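Side-chain contacts in cell wall surface anchor protein (Streptococcus agalactiae, PDB 4Z1P), which probably acts as a cell-wall-linked adhesin of the antigen I/II family, helping the bacterium hold to surfaces or host cells: residues 98-101 and 102-105; 192-196 and 197-201. All blocks are in the same frame, centred on the assembly; numbering follows the deposited sequence.

Contact 1: 98-101 and 102-105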
loop_
_atom_site.group_PDB
_atom_site.type_symbol
_atom_site.label_atom_id
_atom_site.label_comp_id
_atom_site.label_asym_id
_atom_site.label_seq_id
_atom_site.Cartn_x
_atom_site.Cartn_y
_atom_site.Cartn_z
ATOM N N GLN A 98 -11.826 -24.631 -23.884
ATOM C CA GLN A 98 -13.017 -24.069 -24.532
ATOM C C GLN A 98 -14.234 -24.233 -23.625
ATOM O O GLN A 98 -15.087 -23.338 -23.522
ATOM C CB GLN A 98 -13.236 -24.689 -25.919
ATOM C CG GLN A 98 -12.058 -24.457 -26.874
ATOM C CD GLN A 98 -11.850 -23.010 -27.331
ATOM O OE1 GLN A 98 -12.733 -22.383 -27.933
ATOM N NE2 GLN A 98 -10.673 -22.480 -27.076
ATOM N N LYS A 99 -14.282 -25.358 -22.929
ATOM C CA LYS A 99 -15.313 -25.603 -21.945
ATOM C C LYS A 99 -15.476 -24.471 -20.940
ATOM O O LYS A 99 -16.583 -24.023 -20.676
ATOM C CB LYS A 99 -14.984 -26.858 -21.164
ATOM C CG LYS A 99 -16.164 -27.347 -20.326
ATOM C CD LYS A 99 -16.001 -27.045 -18.834
ATOM C CE LYS A 99 -15.147 -28.085 -18.088
ATOM N NZ LYS A 99 -15.980 -29.180 -17.495
ATOM N N LEU A 100 -14.375 -24.055 -20.347
ATOM C CA LEU A 100 -14.424 -23.014 -19.339
ATOM C C LEU A 100 -14.606 -21.632 -19.940
ATOM O O LEU A 100 -15.247 -20.765 -19.317
ATOM C CB LEU A 100 -13.172 -23.048 -18.491
ATOM C CG LEU A 100 -13.050 -24.194 -17.486
ATOM C CD1 LEU A 100 -11.629 -24.190 -16.926
ATOM C CD2 LEU A 100 -14.073 -24.092 -16.359
ATOM N N GLN A 101 -14.113 -21.403 -21.156
ATOM C CA GLN A 101 -14.443 -20.132 -21.820
ATOM C C GLN A 101 -15.912 -20.035 -22.105
ATOM O O GLN A 101 -16.475 -18.983 -21.954
ATOM C CB GLN A 101 -13.707 -19.944 -23.146
ATOM C CG GLN A 101 -12.238 -19.794 -23.040
ATOM C CD GLN A 101 -11.611 -19.480 -24.378
ATOM O OE1 GLN A 101 -12.068 -18.581 -25.117
ATOM N NE2 GLN A 101 -10.539 -20.209 -24.695
ATOM N N SER A 102 -16.505 -21.108 -22.556
ATOM C CA SER A 102 -17.920 -21.127 -22.807
ATOM C C SER A 102 -18.739 -20.945 -21.497
ATOM O O SER A 102 -19.777 -20.203 -21.461
ATOM C CB SER A 102 -18.330 -22.407 -23.512
ATOM O OG SER A 102 -19.727 -22.270 -23.753
ATOM N N LEU A 103 -18.288 -21.595 -20.432
ATOM C CA LEU A 103 -18.932 -21.399 -19.136
ATOM C C LEU A 103 -18.937 -19.925 -18.763
ATOM O O LEU A 103 -20.003 -19.357 -18.444
ATOM C CB LEU A 103 -18.225 -22.194 -18.031
ATOM C CG LEU A 103 -18.852 -22.097 -16.612
ATOM C CD1 LEU A 103 -20.171 -22.802 -16.573
ATOM C CD2 LEU A 103 -17.889 -22.607 -15.527
ATOM N N ILE A 104 -17.788 -19.278 -18.805
ATOM C CA ILE A 104 -17.799 -17.908 -18.312
ATOM C C ILE A 104 -18.569 -17.002 -19.282
ATOM O O ILE A 104 -19.344 -16.156 -18.854
ATOM C CB ILE A 104 -16.390 -17.362 -17.894
ATOM C CG1 ILE A 104 -15.531 -17.010 -19.070
ATOM C CG2 ILE A 104 -15.703 -18.376 -16.936
ATOM C CD1 ILE A 104 -14.176 -16.426 -18.622
ATOM N N LYS A 105 -18.413 -17.244 -20.567
ATOM C CA LYS A 105 -19.112 -16.401 -21.538
ATOM C C LYS A 105 -20.640 -16.451 -21.452
ATOM O O LYS A 105 -21.284 -15.412 -21.312
ATOM C CB LYS A 105 -18.627 -16.678 -22.922
ATOM C CG LYS A 105 -19.424 -15.838 -23.916
ATOM C CD LYS A 105 -18.907 -16.021 -25.308
ATOM C CE LYS A 105 -17.903 -14.941 -25.646
ATOM N NZ LYS A 105 -17.612 -15.053 -27.090
#
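L100 and L103 touch at the ends of their branches, CD2 of L100 lying 4.2 Å from CD2 of L103, with the two side chains crossing obliquely one helical turn apart. This is the short helix 98-106, which sits in the connection between strands 85-90 and 115-120, neighbours in a five-stranded sheet. Beside these leucines, I104 is the side chain to follow outward. Its CB stands 3.9 Å from L100 O, the same oxygen that accepts the backbone N-H of I104 at 3.0 Å from N to O. At the branch point the two arms part. CG2 presses closer to that carbonyl, 3.4 Å from L100 O, while CG1, held between the backbone N and the carbonyl carbon (chi1 76°), sits 3.6 Å from Q101 O. CD1 then carries the CG1 arm straight on (chi2 178°), and the side chain as a whole packs against K93 and P111 in the flanking loops. On another face Q101 runs out extended and turns its amide back, NE2 giving a hydrogen bond to L96 O. S102 N donates to Q98 O at 2.8 Å, and L100 N bonds to D97 OD1. Four i to i+4 bonds satisfy the N-H groups of 102-105. Buried L100 and I104 mark the inner face, while exposed Q98, K99, S102 and K105 put polar groups toward solvent.

Contact 2: 192-196 and 197-201. Unlike the reference sequence in segment 197-201: D197 (reference Gly).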
loop_
_atom_site.group_PDB
_atom_site.type_symbol
_atom_site.label_atom_id
_atom_site.label_comp_id
_atom_site.label_asym_id
_atom_site.label_seq_id
_atom_site.Cartn_x
_atom_site.Cartn_y
_atom_site.Cartn_z
ATOM N N LYS A 192 17.350 32.032 0.649
ATOM C CA LYS A 192 17.339 31.765 -0.785
ATOM C C LYS A 192 18.124 30.534 -1.072
ATOM O O LYS A 192 19.073 30.201 -0.322
ATOM C CB LYS A 192 17.977 32.945 -1.523
ATOM C CG LYS A 192 19.430 33.223 -1.102
ATOM C CD LYS A 192 20.075 34.347 -1.914
ATOM C CE LYS A 192 21.398 34.741 -1.268
ATOM N NZ LYS A 192 22.461 34.927 -2.290
ATOM N N SER A 193 17.760 29.818 -2.138
ATOM C CA SER A 193 18.620 28.694 -2.619
ATOM C C SER A 193 19.955 29.183 -3.117
ATOM O O SER A 193 20.020 30.213 -3.797
ATOM C CB SER A 193 17.939 27.894 -3.752
ATOM O OG SER A 193 18.807 26.853 -4.155
ATOM N N ILE A 194 21.033 28.462 -2.777
ATOM C CA ILE A 194 22.398 28.797 -3.170
ATOM C C ILE A 194 23.002 27.592 -3.877
ATOM O O ILE A 194 24.238 27.426 -3.979
ATOM C CB ILE A 194 23.270 29.251 -1.961
ATOM C CG1 ILE A 194 23.419 28.138 -0.865
ATOM C CG2 ILE A 194 22.695 30.547 -1.419
ATOM C CD1 ILE A 194 24.378 28.478 0.293
ATOM N N ASN A 195 22.111 26.719 -4.380
ATOM C CA ASN A 195 22.581 25.548 -5.055
ATOM C C ASN A 195 23.433 25.986 -6.266
ATOM O O ASN A 195 23.076 26.907 -7.009
ATOM C CB ASN A 195 21.413 24.651 -5.500
ATOM C CG ASN A 195 21.874 23.343 -6.017
ATOM O OD1 ASN A 195 22.869 22.813 -5.590
ATOM N ND2 ASN A 195 21.081 22.761 -6.901
ATOM N N ASN A 196 24.550 25.301 -6.423
ATOM C CA ASN A 196 25.561 25.578 -7.465
ATOM C C ASN A 196 26.407 26.855 -7.262
ATOM O O ASN A 196 27.177 27.217 -8.146
ATOM C CB ASN A 196 24.931 25.602 -8.850
ATOM C CG ASN A 196 24.162 24.349 -9.141
ATOM O OD1 ASN A 196 22.946 24.395 -9.377
ATOM N ND2 ASN A 196 24.857 23.209 -9.049
ATOM N N ASP A 197 26.230 27.552 -6.144
ATOM C CA ASP A 197 26.904 28.816 -5.919
ATOM C C ASP A 197 28.190 28.640 -5.156
ATOM O O ASP A 197 28.483 27.567 -4.605
ATOM C CB ASP A 197 26.033 29.795 -5.122
ATOM C CG ASP A 197 24.867 30.307 -5.905
ATOM O OD1 ASP A 197 24.808 30.098 -7.119
ATOM O OD2 ASP A 197 23.987 30.946 -5.300
ATOM N N THR A 198 28.941 29.745 -5.085
ATOM C CA THR A 198 30.159 29.795 -4.281
ATOM C C THR A 198 29.821 30.082 -2.811
ATOM O O THR A 198 29.022 30.917 -2.513
ATOM C CB THR A 198 31.142 30.816 -4.870
ATOM O OG1 THR A 198 31.445 30.407 -6.198
ATOM C CG2 THR A 198 32.472 30.828 -4.120
ATOM N N VAL A 199 30.428 29.350 -1.897
ATOM C CA VAL A 199 30.209 29.633 -0.495
ATOM C C VAL A 199 31.557 30.041 0.078
ATOM O O VAL A 199 32.515 29.361 -0.128
ATOM C CB VAL A 199 29.663 28.414 0.235
ATOM C CG1 VAL A 199 29.666 28.642 1.746
ATOM C CG2 VAL A 199 28.259 28.179 -0.223
ATOM N N LYS A 200 31.589 31.147 0.799
ATOM C CA LYS A 200 32.842 31.590 1.395
ATOM C C LYS A 200 33.269 30.650 2.538
ATOM O O LYS A 200 32.459 30.194 3.369
ATOM C CB LYS A 200 32.679 33.038 1.850
ATOM C CG LYS A 200 33.996 33.779 1.920
ATOM C CD LYS A 200 33.770 35.293 1.971
ATOM C CE LYS A 200 34.834 36.016 2.798
ATOM N NZ LYS A 200 34.432 35.971 4.223
ATOM N N LEU A 201 34.554 30.311 2.577
ATOM C CA LEU A 201 35.062 29.509 3.673
ATOM C C LEU A 201 34.664 30.149 5.026
ATOM O O LEU A 201 34.813 31.371 5.204
ATOM C CB LEU A 201 36.576 29.419 3.560
ATOM C CG LEU A 201 37.283 28.543 4.575
ATOM C CD1 LEU A 201 36.947 27.077 4.385
ATOM C CD2 LEU A 201 38.807 28.742 4.494
HETATM O O HOH W 1 29.854 28.813 -8.229
#
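D197, where the reference sequence has glycine, folds its side chain back over I194, the two crossing at about a right angle. CG of D197 is set beside its own backbone N (chi1 -70°), which brings the carboxylate round to the residue three places earlier: OD2 of D197 lies 3.4 Å from CA of I194, and CB of D197 is 3.2 Å from I194 O. That same carbonyl oxygen accepts the backbone N-H of D197, I194 O to D197 N being 2.9 Å, with the donor above the carbonyl plane. Further in, CD1 of I194 meets CG2 of V199 at 3.9 Å, again crosswise, and both side chains rest on V205 of strand 204-210. The I194-V199 pair is the buried part; D197 sits at its edge, partly open.

The bond from D197 N to I194 O closes a type II beta turn, N195 and N196 being its two corners; N196 takes the positive phi (72°) that the second corner requires. The turn lies in the loop between strands 182-186 and 204-210, and its backbone reaches both sheets of the beta sandwich: I194 bonds to V185 of strand 182-186, N196 to V331 of strand 323-333. The N195 side chain adds a bond, OD1 accepting the N-H of V331. S193 OG bonds to D184 OD1 and also receives a weak bond from N195 N.

Outward, the contact slackens. A water spans the turn's far side, donating to N196 O at 3.1 Å and sitting 3.0 Å from T198 OG1, so that here solvent joins the two halves of the loop. NZ of K192 ends 5.2 Å from OD2 of D197, short of contact, where a weak attraction through solvent is possible.

Overall arrangement
Contacts 1 and 2 lie on opposite sides of the chain's centre, their own centres about 68 Å apart, in the two successive C-terminal adhesin domains. Each sits in a connection between two strands that are neighbours in a sheet, a five-stranded one for 98-105 and a four-stranded one for 192-201. Neither is deep core: both are partly buried, with two buried residues apiece, L100 and I104 in contact 1, I194 and V199 in contact 2. The helix satisfies the N-H groups of 102-105 internally, whereas the irregular loop closes only one such bond across its segments and takes further bonds from strands 182-186 and 323-333. Contact 1 pairs leucines; contact 2 also sets a carboxylate beside I194.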